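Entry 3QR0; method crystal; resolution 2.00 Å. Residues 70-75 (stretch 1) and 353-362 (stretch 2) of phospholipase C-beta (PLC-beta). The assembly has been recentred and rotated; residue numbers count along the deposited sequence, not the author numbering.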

# COMPACT_ATOMS: atom_id res chain seq x y z
N VAL A 70 -6.49 -6.89 -9.23
CA VAL A 70 -6.72 -6.07 -10.42
C VAL A 70 -6.06 -4.71 -10.21
O VAL A 70 -6.22 -4.09 -9.16
CB VAL A 70 -8.23 -5.93 -10.75
CG1 VAL A 70 -8.46 -4.78 -11.72
CG2 VAL A 70 -8.77 -7.25 -11.31
N ARG A 71 -5.30 -4.28 -11.21
CA ARG A 71 -4.49 -3.06 -11.12
C ARG A 71 -5.10 -1.91 -11.89
O ARG A 71 -5.06 -0.76 -11.45
CB ARG A 71 -3.08 -3.34 -11.65
CG ARG A 71 -2.33 -4.39 -10.85
CD ARG A 71 -2.02 -3.92 -9.45
NE ARG A 71 -1.51 -4.98 -8.59
CZ ARG A 71 -1.03 -4.80 -7.37
NH1 ARG A 71 -0.97 -3.59 -6.83
NH2 ARG A 71 -0.59 -5.84 -6.67
N ASP A 72 -5.66 -2.21 -13.05
CA ASP A 72 -6.33 -1.20 -13.83
C ASP A 72 -7.32 -1.84 -14.78
O ASP A 72 -7.20 -3.02 -15.11
CB ASP A 72 -5.31 -0.37 -14.62
CG ASP A 72 -5.78 1.05 -14.90
OD1 ASP A 72 -6.94 1.41 -14.57
OD2 ASP A 72 -4.97 1.83 -15.46
N ILE A 73 -8.31 -1.06 -15.18
CA ILE A 73 -9.21 -1.41 -16.25
C ILE A 73 -9.40 -0.14 -17.07
O ILE A 73 -9.65 0.93 -16.51
CB ILE A 73 -10.55 -2.01 -15.75
CG1 ILE A 73 -11.50 -2.27 -16.92
CG2 ILE A 73 -11.19 -1.12 -14.69
CD1 ILE A 73 -12.68 -3.15 -16.56
N ARG A 74 -9.24 -0.27 -18.38
CA ARG A 74 -9.23 0.88 -19.29
C ARG A 74 -10.17 0.62 -20.45
O ARG A 74 -10.39 -0.52 -20.84
CB ARG A 74 -7.83 1.10 -19.85
CG ARG A 74 -6.80 1.41 -18.81
CD ARG A 74 -5.39 1.13 -19.27
NE ARG A 74 -4.51 1.07 -18.12
CZ ARG A 74 -3.24 0.66 -18.14
NH1 ARG A 74 -2.66 0.28 -19.27
NH2 ARG A 74 -2.56 0.65 -17.00
N CYS A 75 -10.72 1.69 -21.01
CA CYS A 75 -11.61 1.57 -22.16
C CYS A 75 -11.34 2.67 -23.18
O CYS A 75 -10.58 3.60 -22.91
CB CYS A 75 -13.07 1.61 -21.72
SG CYS A 75 -13.61 3.19 -21.01
N VAL A 353 7.07 2.19 -20.20
CA VAL A 353 6.04 3.21 -20.11
C VAL A 353 4.97 2.80 -19.10
O VAL A 353 4.55 3.61 -18.26
CB VAL A 353 5.36 3.47 -21.46
CG1 VAL A 353 4.28 4.54 -21.32
CG2 VAL A 353 6.39 3.87 -22.51
N GLU A 354 4.53 1.55 -19.17
CA GLU A 354 3.47 1.04 -18.29
C GLU A 354 3.79 1.18 -16.79
O GLU A 354 2.88 1.38 -15.98
CB GLU A 354 3.15 -0.42 -18.63
CG GLU A 354 2.04 -1.07 -17.79
CD GLU A 354 0.69 -0.37 -17.90
OE1 GLU A 354 0.32 0.09 -19.00
OE2 GLU A 354 -0.02 -0.31 -16.87
N ILE A 355 5.07 1.07 -16.43
CA ILE A 355 5.48 1.25 -15.03
C ILE A 355 5.03 2.61 -14.46
O ILE A 355 4.71 2.71 -13.28
CB ILE A 355 7.02 1.04 -14.84
CG1 ILE A 355 7.40 0.99 -13.35
CG2 ILE A 355 7.81 2.14 -15.55
CD1 ILE A 355 6.68 -0.09 -12.55
N TYR A 356 4.98 3.65 -15.30
CA TYR A 356 4.49 4.96 -14.85
C TYR A 356 3.03 4.90 -14.43
O TYR A 356 2.65 5.48 -13.41
CB TYR A 356 4.70 6.04 -15.91
CG TYR A 356 6.13 6.52 -15.97
CD1 TYR A 356 6.56 7.58 -15.16
CD2 TYR A 356 7.06 5.91 -16.80
CE1 TYR A 356 7.89 8.02 -15.20
CE2 TYR A 356 8.37 6.34 -16.85
CZ TYR A 356 8.78 7.38 -16.05
OH TYR A 356 10.10 7.78 -16.11
N ARG A 357 2.21 4.20 -15.20
CA ARG A 357 0.81 4.02 -14.84
C ARG A 357 0.74 3.25 -13.53
O ARG A 357 0.03 3.65 -12.61
CB ARG A 357 0.04 3.28 -15.95
CG ARG A 357 0.04 3.99 -17.29
CD ARG A 357 -0.92 3.34 -18.28
NE ARG A 357 -0.79 3.95 -19.60
CZ ARG A 357 0.03 3.55 -20.58
NH1 ARG A 357 0.83 2.49 -20.43
NH2 ARG A 357 0.05 4.21 -21.73
N GLN A 358 1.50 2.16 -13.42
CA GLN A 358 1.43 1.31 -12.22
C GLN A 358 1.87 2.05 -10.96
O GLN A 358 1.25 1.88 -9.91
CB GLN A 358 2.24 0.02 -12.39
CG GLN A 358 1.67 -0.93 -13.43
CD GLN A 358 0.24 -1.33 -13.15
OE1 GLN A 358 -0.12 -1.64 -12.01
NE2 GLN A 358 -0.59 -1.34 -14.19
N VAL A 359 2.92 2.84 -11.06
CA VAL A 359 3.41 3.60 -9.89
C VAL A 359 2.39 4.64 -9.44
O VAL A 359 2.14 4.79 -8.23
CB VAL A 359 4.80 4.23 -10.18
CG1 VAL A 359 5.18 5.23 -9.10
CG2 VAL A 359 5.85 3.12 -10.29
N LEU A 360 1.77 5.34 -10.39
CA LEU A 360 0.74 6.33 -10.08
C LEU A 360 -0.51 5.68 -9.46
O LEU A 360 -1.20 6.30 -8.64
CB LEU A 360 0.37 7.14 -11.32
CG LEU A 360 1.42 8.18 -11.74
CD1 LEU A 360 1.21 8.63 -13.18
CD2 LEU A 360 1.41 9.37 -10.79
N LEU A 361 -0.77 4.43 -9.83
CA LEU A 361 -1.93 3.70 -9.33
C LEU A 361 -1.80 3.26 -7.87
O LEU A 361 -2.81 3.03 -7.20
CB LEU A 361 -2.23 2.50 -10.22
CG LEU A 361 -2.80 2.90 -11.58
CD1 LEU A 361 -2.72 1.72 -12.55
CD2 LEU A 361 -4.23 3.41 -11.44
N THR A 362 -0.57 3.16 -7.38
CA THR A 362 -0.34 2.94 -5.94
C THR A 362 -0.62 4.19 -5.11
O THR A 362 -0.64 4.14 -3.88
CB THR A 362 1.12 2.55 -5.65
OG1 THR A 362 1.97 3.69 -5.85
CG2 THR A 362 1.58 1.38 -6.54

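Residues 70-75 form a strand, and residues 355-360 of the same chain are helical. The touching residues are at least 280 positions apart in sequence, so this is a long-range contact of the fold. The strand and helix axes approach to 9.1 Å, and their N-to-C directions differ by 114°. The strand thus runs across the helix rather than along it. The nearest CA atoms across the stretches are Arg 71 CA and Gln 358 CA, 7.4 Å apart. The contact is small, with 278 Å² buried in total, and side chains make the hydrogen bonds across it.

Arg 74 gives the largest share of covered surface. Its CA-to-CB bond points toward the helix, and chi2 and chi3 are both t, so the side chain is extended. The guanidinium meets the carboxylate of Glu 354 in a two-pronged salt bridge. Arg 74 NH2 donates to Glu 354 OE2 at 2.7 Å, with a nearly straight N-H...O angle of 174°. Arg 74 NH1 donates to Glu 354 OE1 at 3.0 Å and 158°. The two acceptor oxygens face the two terminal nitrogens, so charge and direction both favour the pair. The CA-to-CB bond of Glu 354 points sideways, but the end of its side chain comes nearer to the strand.

Both partners are held within their own stretches. Asp 72 OD2 accepts from Arg 74 NE at 2.8 Å and from Arg 74 NH2 at 3.1 Å. Arg 74 therefore lies between two carboxylates, one from each stretch. In stretch 2, Glu 354 OE1 also accepts from Arg 357 NH1 at 2.8 Å, in a salt bridge. Glu 354 OE2 also accepts from Gln 358 NE2 at 2.9 Å.

Arg 357 sits close to Arg 74 despite the like charge. Arg 74 NH1 and Arg 357 NE are 4.1 Å apart. The Glu 354 carboxylate, bonded to both guanidinium groups, offsets their repulsion. Arg 357 CD lies over one face of the Arg 74 guanidinium, 3.4 Å from Arg 74 NH2. A methylene group thus covers this face, while Glu 354 OE2 lies at the edge.

Arg 71 covers the next largest area. Its CA-to-CB bond points toward the helix, but the end of the side chain leads away, and its NE and NH2 are hydrogen-bonded elsewhere in the structure. The contact here involves the aliphatic part of the side chain and the backbone oxygen. Arg 71 CB lies 3.4 Å from Gln 358 OE1, a packing contact between a methylene and an amide oxygen.

Leu 361 is third. Its CA-to-CB bond points toward the strand. Leu 361 CD1 lies 3.6 Å from Arg 71 O and 3.7 Å from Asp 72 OD2. These are van der Waals contacts, since a methyl group offers no polar hydrogen to either oxygen. The interface therefore combines a charged cluster around Arg 74 with van der Waals packing of the Leu 361 methyl group.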